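Side-chain contacts in extracellular solute-binding protein, family 3 (PDB 5SV6), which is of unknown function but has a periplasmic binding protein-like architecture and is probably linked to the methanol dehydrogenase system: residues 141-146 with 237-242; 162-167 with 245-250; 218-223 with 230-235. All blocks are in the same frame, centred on the assembly; numbering follows the deposited sequence.

The three contacts illustrate how one mixed sheet of a periplasmic binding protein-like fold is dressed by loops and helices. Contacts 1 and 2 are neighbours, their centres about 8 Å apart, and both involve paired strands, 238-239 and 247-257. Both are partly buried, with some touching residues buried and others exposed. Contact 1 has a loop ordered by its own turns, contact 2 a glutamine amide, and a bond from Trp-143 to Gln-249 links the two. Contact 3 lies about 18 Å from the centres of both, closer to the middle of the chain, and has no exposed residue among those that touch. It joins a helix to the strand that follows it, almost wholly through aliphatic groups.

Contact 1. Residues 141-146 with 237-242; sequences KNWQSP and EIAPTR
Trp-143 and Ala-239 make the apolar half of this contact, and Gln-144 and Pro-240 its more exposed half. Together they bury 127 Å², a worked example of a loop turn resting on a short strand through a few atoms. In the apolar pair, CB of Ala-239 points at the loop and stands 4.1 Å from Trp-143 CD1, approaching the indole obliquely at its five-membered ring. With CG of the tryptophan anti to the carbonyl carbon (chi1 -81°), the indole swings to the side of its own backbone N.

In the mixed pair, the extended chain of Gln-144 brings NE2 against the CG corner of the Pro-240 ring, 3.5 Å away; this is van der Waals packing.

The polar bonds are local to the loop. Ser-145 N reaches Asn-142 O at 3.1 Å in a type I beta turn, and Asn-142 OD1 accepts from Gln-144 N at 3.0 Å, an Asx turn that probably helps hold Trp-143 and Gln-144 facing the strand. Ser-145 takes the N-cap position of helix 146-149, where its OG, in the conformer described, bonds weakly to Ala-147 N.

Around the contact, Phe-130 and His-213 meet the indole edge-to-face, and Met-165 and Leu-166 of helix 161-168 pack on it. Ala-239 is backbone-bonded to strand 247-257, so the contact joins the loop before helix 146-149 to the sheet.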
loop_
_atom_site.group_PDB
_atom_site.type_symbol
_atom_site.label_atom_id
_atom_site.label_comp_id
_atom_site.label_asym_id
_atom_site.label_seq_id
_atom_site.Cartn_x
_atom_site.Cartn_y
_atom_site.Cartn_z
ATOM N N LYS A 141 10.489 -13.930 -11.279
ATOM C CA LYS A 141 9.341 -13.448 -12.029
ATOM C C LYS A 141 8.051 -13.629 -11.244
ATOM O O LYS A 141 7.095 -12.872 -11.415
ATOM C CB LYS A 141 9.229 -14.203 -13.355
ATOM C CG LYS A 141 10.335 -13.876 -14.354
ATOM C CD LYS A 141 10.020 -12.615 -15.159
ATOM C CE LYS A 141 10.785 -12.589 -16.481
ATOM N NZ LYS A 141 12.262 -12.573 -16.284
ATOM N N ASN A 142 8.027 -14.643 -10.390
ATOM C CA ASN A 142 6.808 -14.973 -9.667
ATOM C C ASN A 142 7.101 -15.910 -8.512
ATOM O O ASN A 142 8.257 -16.267 -8.283
ATOM C CB ASN A 142 5.756 -15.571 -10.620
ATOM C CG ASN A 142 6.231 -16.840 -11.306
ATOM O OD1 ASN A 142 6.889 -17.694 -10.704
ATOM N ND2 ASN A 142 5.884 -16.976 -12.583
ATOM N N TRP A 143 6.056 -16.323 -7.798
ATOM C CA TRP A 143 6.231 -17.110 -6.576
ATOM C C TRP A 143 6.726 -18.535 -6.802
ATOM O O TRP A 143 7.167 -19.205 -5.862
ATOM C CB TRP A 143 4.944 -17.101 -5.745
ATOM C CG TRP A 143 4.790 -15.862 -4.922
ATOM C CD1 TRP A 143 3.908 -14.841 -5.123
ATOM C CD2 TRP A 143 5.559 -15.506 -3.767
ATOM N NE1 TRP A 143 4.070 -13.878 -4.158
ATOM C CE2 TRP A 143 5.077 -14.263 -3.312
ATOM C CE3 TRP A 143 6.596 -16.123 -3.067
ATOM C CZ2 TRP A 143 5.601 -13.623 -2.182
ATOM C CZ3 TRP A 143 7.117 -15.482 -1.939
ATOM C CH2 TRP A 143 6.618 -14.250 -1.515
ATOM N N GLN A 144 6.670 -18.996 -8.049
ATOM C CA GLN A 144 7.174 -20.325 -8.384
ATOM C C GLN A 144 8.633 -20.329 -8.838
ATOM O O GLN A 144 9.169 -21.380 -9.174
ATOM C CB GLN A 144 6.278 -21.011 -9.430
ATOM C CG GLN A 144 5.051 -21.678 -8.813
ATOM C CD GLN A 144 4.128 -22.343 -9.836
ATOM O OE1 GLN A 144 4.517 -22.599 -10.977
ATOM N NE2 GLN A 144 2.893 -22.627 -9.420
ATOM N N SER A 145 9.280 -19.163 -8.829
ATOM C CA SER A 145 10.686 -19.073 -9.218
ATOM C C SER A 145 11.577 -19.896 -8.303
ATOM O O SER A 145 11.555 -19.727 -7.079
ATOM C CB SER A 145 11.171 -17.624 -9.227
ATOM O OG SER A 145 12.588 -17.580 -9.264
ATOM N N PRO A 146 12.373 -20.798 -8.895
ATOM C CA PRO A 146 13.271 -21.634 -8.094
ATOM C C PRO A 146 14.280 -20.816 -7.288
ATOM O O PRO A 146 14.716 -21.278 -6.235
ATOM C CB PRO A 146 13.977 -22.491 -9.150
ATOM C CG PRO A 146 12.990 -22.569 -10.278
ATOM C CD PRO A 146 12.363 -21.198 -10.314
ATOM N N GLU A 237 -1.406 -11.357 -11.188
ATOM C CA GLU A 237 -2.665 -10.988 -10.518
ATOM C C GLU A 237 -3.117 -12.016 -9.485
ATOM O O GLU A 237 -3.481 -11.666 -8.357
ATOM C CB GLU A 237 -3.791 -10.733 -11.534
ATOM C CG GLU A 237 -5.111 -10.288 -10.885
ATOM C CD GLU A 237 -6.079 -9.647 -11.866
ATOM O OE1 GLU A 237 -6.032 -9.986 -13.066
ATOM O OE2 GLU A 237 -6.886 -8.794 -11.437
ATOM N N ILE A 238 -3.103 -13.288 -9.876
ATOM C CA ILE A 238 -3.493 -14.365 -8.974
ATOM C C ILE A 238 -2.387 -15.410 -8.906
ATOM O O ILE A 238 -2.072 -16.046 -9.910
ATOM C CB ILE A 238 -4.788 -15.053 -9.460
ATOM C CG1 ILE A 238 -5.868 -14.012 -9.769
ATOM C CG2 ILE A 238 -5.287 -16.070 -8.435
ATOM C CD1 ILE A 238 -6.395 -13.295 -8.556
ATOM N N ALA A 239 -1.789 -15.580 -7.733
ATOM C CA ALA A 239 -0.759 -16.601 -7.554
ATOM C C ALA A 239 -1.378 -17.940 -7.171
ATOM O O ALA A 239 -2.172 -18.014 -6.223
ATOM C CB ALA A 239 0.261 -16.170 -6.504
ATOM N N PRO A 240 -1.015 -19.003 -7.910
ATOM C CA PRO A 240 -1.526 -20.357 -7.656
ATOM C C PRO A 240 -0.961 -20.946 -6.376
ATOM O O PRO A 240 0.153 -20.609 -5.990
ATOM C CB PRO A 240 -1.025 -21.159 -8.867
ATOM C CG PRO A 240 0.138 -20.396 -9.371
ATOM C CD PRO A 240 -0.190 -18.949 -9.127
ATOM N N THR A 241 -1.737 -21.804 -5.721
ATOM C CA THR A 241 -1.256 -22.556 -4.567
ATOM C C THR A 241 -1.586 -24.035 -4.766
ATOM O O THR A 241 -2.517 -24.374 -5.495
ATOM C CB THR A 241 -1.864 -22.040 -3.243
ATOM O OG1 THR A 241 -3.278 -22.279 -3.220
ATOM C CG2 THR A 241 -1.598 -20.546 -3.077
ATOM N N ARG A 242 -0.822 -24.917 -4.135
ATOM C CA ARG A 242 -0.997 -26.344 -4.374
ATOM C C ARG A 242 -2.317 -26.869 -3.824
ATOM O O ARG A 242 -3.032 -27.597 -4.509
ATOM C CB ARG A 242 0.164 -27.144 -3.780
ATOM C CG ARG A 242 1.523 -26.749 -4.327
ATOM C CD ARG A 242 2.613 -27.718 -3.890
ATOM N NE ARG A 242 3.950 -27.157 -4.077
ATOM C CZ ARG A 242 4.534 -26.968 -5.259
ATOM N NH1 ARG A 242 5.755 -26.451 -5.322
ATOM N NH2 ARG A 242 3.897 -27.288 -6.380
#

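Contact 2. Residues 162-167 with 245-250; sequences SEVMLR and EGVRQQ
Val-164 and Val-247 bring the two backbones nearest, their CA atoms 7.6 Å apart, where helix 161-168 passes the start of strand 247-257. The helical segment keeps its regular bonding, and the side chains of Val-164 and Met-165 point at the strand, while Val-247 points back at them.

Val-247 occupies the centre. Its CG2 methyl meets CG1 of Val-164 at 3.6 Å and also the selenium of Met-165 (a selenomethionine), one residue on in the helix, at 3.7 Å. The selenomethionine chain is bent at chi2 (-48°) and again at chi3, which lays SE alongside the valine, the two side chains running past each other in opposite directions. An alanine in place of Val-247 would lack both gamma methyls and would probably leave a gap beside the selenium and Val-164 CG1.

The remaining touch is mixed: Gln-249 folds back at chi2, and its NE2 lies 3.7 Å from Met-165 CG. That nitrogen also donates to Val-247 O at 3.0 Å, nearly straight at 167° yet from above the carbonyl plane, while OE1 accepts from Trp-143 NE1. Held at both ends, the buried amide is likely to have little freedom to turn. Within the helix, Arg-167 NH2 forms a salt bridge with Glu-163 OE2 at 3.1 Å.

Strand 238-239 runs antiparallel beside strand 247-257 and adds Ala-239 to the packing on Met-165. Elsewhere on the helix, Leu-166 rests on Phe-154 and Ile-156 of strand 154-156, so the helix packs on three strands of the same sheet.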
loop_
_atom_site.group_PDB
_atom_site.type_symbol
_atom_site.label_atom_id
_atom_site.label_comp_id
_atom_site.label_asym_id
_atom_site.label_seq_id
_atom_site.Cartn_x
_atom_site.Cartn_y
_atom_site.Cartn_z
ATOM N N SER A 162 1.795 -11.689 0.745
ATOM C CA SER A 162 3.183 -12.130 0.876
ATOM C C SER A 162 3.312 -13.239 1.901
ATOM O O SER A 162 4.045 -14.211 1.689
ATOM C CB SER A 162 4.083 -10.963 1.287
ATOM O OG SER A 162 3.810 -9.832 0.490
ATOM N N GLU A 163 2.612 -13.086 3.024
ATOM C CA GLU A 163 2.665 -14.095 4.076
ATOM C C GLU A 163 2.057 -15.408 3.597
ATOM O O GLU A 163 2.637 -16.467 3.776
ATOM C CB GLU A 163 1.949 -13.621 5.355
ATOM C CG GLU A 163 2.124 -14.615 6.490
ATOM C CD GLU A 163 1.369 -14.258 7.764
ATOM O OE1 GLU A 163 0.963 -13.090 7.941
ATOM O OE2 GLU A 163 1.189 -15.172 8.592
ATOM N N VAL A 164 0.881 -15.326 2.985
ATOM C CA VAL A 164 0.221 -16.508 2.437
ATOM C C VAL A 164 1.166 -17.267 1.502
ATOM O O VAL A 164 1.294 -18.476 1.597
ATOM C CB VAL A 164 -1.092 -16.132 1.700
ATOM C CG1 VAL A 164 -1.828 -17.387 1.232
ATOM C CG2 VAL A 164 -1.995 -15.294 2.614
HETATM N N MSE A 165 1.873 -16.545 0.639
HETATM C CA MSE A 165 2.755 -17.187 -0.332
HETATM C C MSE A 165 4.061 -17.705 0.269
HETATM O O MSE A 165 4.631 -18.681 -0.216
HETATM C CB MSE A 165 3.040 -16.248 -1.506
HETATM C CG MSE A 165 1.807 -15.873 -2.313
HETATM SE SE MSE A 165 0.735 -17.462 -2.774
HETATM C CE MSE A 165 2.110 -18.514 -3.698
ATOM N N LEU A 166 4.534 -17.060 1.330
ATOM C CA LEU A 166 5.740 -17.536 2.004
ATOM C C LEU A 166 5.462 -18.885 2.669
ATOM O O LEU A 166 6.307 -19.788 2.669
ATOM C CB LEU A 166 6.224 -16.508 3.032
ATOM C CG LEU A 166 7.733 -16.249 3.070
ATOM C CD1 LEU A 166 8.296 -15.983 1.677
ATOM C CD2 LEU A 166 8.082 -15.099 4.026
ATOM N N ARG A 167 4.271 -19.018 3.238
ATOM C CA ARG A 167 3.852 -20.302 3.790
ATOM C C ARG A 167 3.743 -21.328 2.668
ATOM O O ARG A 167 4.223 -22.456 2.792
ATOM C CB ARG A 167 2.508 -20.169 4.494
ATOM C CG ARG A 167 2.511 -19.214 5.672
ATOM C CD ARG A 167 1.158 -19.236 6.348
ATOM N NE ARG A 167 1.104 -18.398 7.536
ATOM C CZ ARG A 167 1.302 -18.852 8.768
ATOM N NH1 ARG A 167 1.573 -20.137 8.957
ATOM N NH2 ARG A 167 1.221 -18.027 9.806
ATOM N N GLU A 245 -6.474 -21.963 -2.547
ATOM C CA GLU A 245 -6.988 -21.349 -3.772
ATOM C C GLU A 245 -6.004 -20.277 -4.230
ATOM O O GLU A 245 -5.011 -20.030 -3.558
ATOM C CB GLU A 245 -8.374 -20.741 -3.541
ATOM C CG GLU A 245 -9.320 -21.634 -2.737
ATOM C CD GLU A 245 -9.552 -22.992 -3.384
ATOM O OE1 GLU A 245 -9.342 -24.019 -2.704
ATOM O OE2 GLU A 245 -9.958 -23.034 -4.567
ATOM N N GLY A 246 -6.266 -19.648 -5.371
ATOM C CA GLY A 246 -5.359 -18.639 -5.889
ATOM C C GLY A 246 -5.317 -17.410 -4.994
ATOM O O GLY A 246 -6.346 -16.985 -4.479
ATOM N N VAL A 247 -4.126 -16.846 -4.811
ATOM C CA VAL A 247 -3.922 -15.702 -3.917
ATOM C C VAL A 247 -3.714 -14.414 -4.722
ATOM O O VAL A 247 -2.710 -14.265 -5.417
ATOM C CB VAL A 247 -2.719 -15.958 -2.969
ATOM C CG1 VAL A 247 -2.541 -14.816 -1.966
ATOM C CG2 VAL A 247 -2.900 -17.287 -2.229
ATOM N N ARG A 248 -4.682 -13.502 -4.639
ATOM C CA ARG A 248 -4.631 -12.238 -5.372
ATOM C C ARG A 248 -3.446 -11.379 -4.933
ATOM O O ARG A 248 -3.208 -11.213 -3.739
ATOM C CB ARG A 248 -5.944 -11.464 -5.179
ATOM C CG ARG A 248 -5.973 -10.095 -5.846
ATOM C CD ARG A 248 -7.385 -9.497 -5.836
ATOM N NE ARG A 248 -8.226 -10.137 -6.840
ATOM C CZ ARG A 248 -8.213 -9.810 -8.130
ATOM N NH1 ARG A 248 -7.405 -8.844 -8.573
ATOM N NH2 ARG A 248 -9.006 -10.445 -8.980
ATOM N N GLN A 249 -2.700 -10.847 -5.897
ATOM C CA GLN A 249 -1.538 -10.000 -5.598
ATOM C C GLN A 249 -1.710 -8.588 -6.146
ATOM O O GLN A 249 -0.883 -7.714 -5.878
ATOM C CB GLN A 249 -0.276 -10.592 -6.222
ATOM C CG GLN A 249 -0.139 -12.085 -6.053
ATOM C CD GLN A 249 0.438 -12.466 -4.718
ATOM O OE1 GLN A 249 1.507 -11.993 -4.339
ATOM N NE2 GLN A 249 -0.262 -13.340 -3.992
ATOM N N GLN A 250 -2.764 -8.382 -6.934
ATOM C CA GLN A 250 -3.040 -7.087 -7.559
ATOM C C GLN A 250 -4.413 -6.588 -7.121
ATOM O O GLN A 250 -5.371 -7.350 -7.110
ATOM C CB GLN A 250 -2.995 -7.201 -9.089
ATOM C CG GLN A 250 -1.625 -7.525 -9.655
ATOM C CD GLN A 250 -1.626 -7.650 -11.174
ATOM O OE1 GLN A 250 -2.562 -7.212 -11.849
ATOM N NE2 GLN A 250 -0.560 -8.219 -11.719
#

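Contact 3. Residues 218-223 with 230-235; sequences EAARYV and LKMVVS
Val-223 packs on Leu-230 and Met-232 in an aliphatic helix-on-strand contact within a beta-alpha-beta crossover: helix 216-224 leads from strand 211-215 to strand 230-234, and both strands pair antiparallel with strand 118-133. The case illustrates how a helix and the strand it leads into cover each other after a short loop. Their local axes approach to 9.8 Å and run nearly antiparallel, at 156°, and the backbones converge toward the loop, where the CA atoms of Val-223 and Leu-230 are 6.3 Å apart.

Val-223 divides its two methyls between two partners. CG1, anti to the backbone N (chi1 174°), meets Leu-230 CB at 4.0 Å; CG2, beside that N, lies 4.1 Å from the selenium of Met-232, a selenomethionine. The Met-232 chain leaves the strand extended and bends only at its last torsion (chi3 57°), which turns CE aside, 4.5 Å from Ala-220 CB, while SE faces the helix. The small side chain of Ala-220 probably allows the SE of Met-232 to come within 4.4 Å of the Ala-220 CA.

The helix is kinked where the N atoms of Arg-221 and Tyr-222 lack a bond to the preceding turn; just beyond, Val-223 N is bonded to Ala-219 O. Beside the apolar patch, a water donates to Val-223 O at 2.7 Å and accepts from Leu-230 N at 2.9 Å, linking the end of the helical segment to the first residue of the strand.

Val-201 of helix 197-206 packs on Leu-230, and Ala-129 of strand 118-133 on Met-232, extending the apolar surface.

Chemically, the contact rests on van der Waals packing between apolar side chains, with no directional bond between them; polarity enters through the water, which gives two backbone groups a shared partner where helix and strand draw together.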
loop_
_atom_site.group_PDB
_atom_site.type_symbol
_atom_site.label_atom_id
_atom_site.label_comp_id
_atom_site.label_asym_id
_atom_site.label_seq_id
_atom_site.Cartn_x
_atom_site.Cartn_y
_atom_site.Cartn_z
ATOM N N GLU A 218 3.621 1.452 -1.669
ATOM C CA GLU A 218 4.349 1.691 -0.415
ATOM C C GLU A 218 5.853 1.775 -0.619
ATOM O O GLU A 218 6.554 2.427 0.151
ATOM C CB GLU A 218 4.113 0.532 0.551
ATOM C CG GLU A 218 3.184 0.828 1.654
ATOM C CD GLU A 218 2.646 -0.427 2.296
ATOM O OE1 GLU A 218 3.407 -1.422 2.428
ATOM O OE2 GLU A 218 1.451 -0.419 2.646
ATOM N N ALA A 219 6.352 1.063 -1.624
ATOM C CA ALA A 219 7.787 0.898 -1.789
ATOM C C ALA A 219 8.379 1.802 -2.858
ATOM O O ALA A 219 9.568 2.091 -2.820
ATOM C CB ALA A 219 8.129 -0.552 -2.096
ATOM N N ALA A 220 7.540 2.249 -3.790
ATOM C CA ALA A 220 8.008 2.817 -5.062
ATOM C C ALA A 220 9.024 3.949 -4.958
ATOM O O ALA A 220 10.053 3.911 -5.628
ATOM C CB ALA A 220 6.822 3.239 -5.940
ATOM N N ARG A 221 8.746 4.950 -4.126
ATOM C CA ARG A 221 9.654 6.085 -4.035
ATOM C C ARG A 221 11.009 5.670 -3.462
ATOM O O ARG A 221 12.050 6.211 -3.853
ATOM C CB ARG A 221 9.038 7.247 -3.235
ATOM C CG ARG A 221 8.884 7.024 -1.735
ATOM C CD ARG A 221 8.780 8.375 -1.015
ATOM N NE ARG A 221 7.642 9.169 -1.485
ATOM C CZ ARG A 221 7.424 10.437 -1.144
ATOM N NH1 ARG A 221 8.279 11.067 -0.352
ATOM N NH2 ARG A 221 6.354 11.079 -1.600
ATOM N N TYR A 222 10.996 4.681 -2.568
ATOM C CA TYR A 222 12.214 4.230 -1.900
ATOM C C TYR A 222 13.065 3.328 -2.791
ATOM O O TYR A 222 14.294 3.294 -2.671
ATOM C CB TYR A 222 11.874 3.546 -0.570
ATOM C CG TYR A 222 10.939 4.391 0.276
ATOM C CD1 TYR A 222 11.392 5.547 0.894
ATOM C CD2 TYR A 222 9.600 4.044 0.429
ATOM C CE1 TYR A 222 10.532 6.349 1.658
ATOM C CE2 TYR A 222 8.727 4.834 1.202
ATOM C CZ TYR A 222 9.214 5.985 1.812
ATOM O OH TYR A 222 8.386 6.780 2.570
ATOM N N VAL A 223 12.414 2.607 -3.689
ATOM C CA VAL A 223 13.135 1.855 -4.711
ATOM C C VAL A 223 13.847 2.826 -5.665
ATOM O O VAL A 223 15.010 2.633 -6.010
ATOM C CB VAL A 223 12.208 0.914 -5.505
ATOM C CG1 VAL A 223 12.979 0.275 -6.656
ATOM C CG2 VAL A 223 11.621 -0.166 -4.594
ATOM N N LEU A 230 17.927 -1.282 -7.705
ATOM C CA LEU A 230 17.027 -2.374 -7.354
ATOM C C LEU A 230 16.092 -2.681 -8.509
ATOM O O LEU A 230 15.771 -1.806 -9.316
ATOM C CB LEU A 230 16.193 -2.014 -6.120
ATOM C CG LEU A 230 16.946 -1.676 -4.827
ATOM C CD1 LEU A 230 15.951 -1.384 -3.709
ATOM C CD2 LEU A 230 17.898 -2.793 -4.403
ATOM N N LYS A 231 15.657 -3.929 -8.582
ATOM C CA LYS A 231 14.593 -4.304 -9.486
ATOM C C LYS A 231 13.311 -4.386 -8.689
ATOM O O LYS A 231 13.325 -4.824 -7.536
ATOM C CB LYS A 231 14.877 -5.668 -10.120
ATOM C CG LYS A 231 15.878 -5.623 -11.266
ATOM C CD LYS A 231 15.722 -6.844 -12.175
ATOM C CE LYS A 231 14.388 -6.818 -12.913
ATOM N NZ LYS A 231 14.263 -7.945 -13.881
HETATM N N MSE A 232 12.207 -3.967 -9.301
HETATM C CA MSE A 232 10.886 -4.141 -8.708
HETATM C C MSE A 232 9.973 -4.844 -9.716
HETATM O O MSE A 232 9.556 -4.257 -10.717
HETATM C CB MSE A 232 10.299 -2.791 -8.276
HETATM C CG MSE A 232 8.967 -2.920 -7.530
HETATM SE SE MSE A 232 8.294 -1.226 -6.794
HETATM C CE MSE A 232 8.249 -0.195 -8.438
ATOM N N VAL A 233 9.689 -6.113 -9.462
ATOM C CA VAL A 233 8.927 -6.927 -10.388
ATOM C C VAL A 233 7.544 -7.184 -9.814
ATOM O O VAL A 233 7.416 -7.851 -8.790
ATOM C CB VAL A 233 9.638 -8.277 -10.646
ATOM C CG1 VAL A 233 8.811 -9.152 -11.580
ATOM C CG2 VAL A 233 11.036 -8.040 -11.221
ATOM N N VAL A 234 6.516 -6.643 -10.463
ATOM C CA VAL A 234 5.151 -6.779 -9.966
ATOM C C VAL A 234 4.630 -8.209 -10.118
ATOM O O VAL A 234 4.786 -8.826 -11.182
ATOM C CB VAL A 234 4.191 -5.813 -10.693
ATOM C CG1 VAL A 234 2.793 -5.974 -10.158
ATOM C CG2 VAL A 234 4.669 -4.363 -10.541
ATOM N N SER A 235 4.018 -8.737 -9.059
ATOM C CA SER A 235 3.505 -10.109 -9.083
ATOM C C SER A 235 2.378 -10.288 -10.092
ATOM O O SER A 235 1.759 -9.316 -10.520
ATOM C CB SER A 235 2.983 -10.531 -7.707
ATOM O OG SER A 235 4.015 -11.054 -6.900
HETATM O O HOH W 1 16.633 1.365 -7.803
#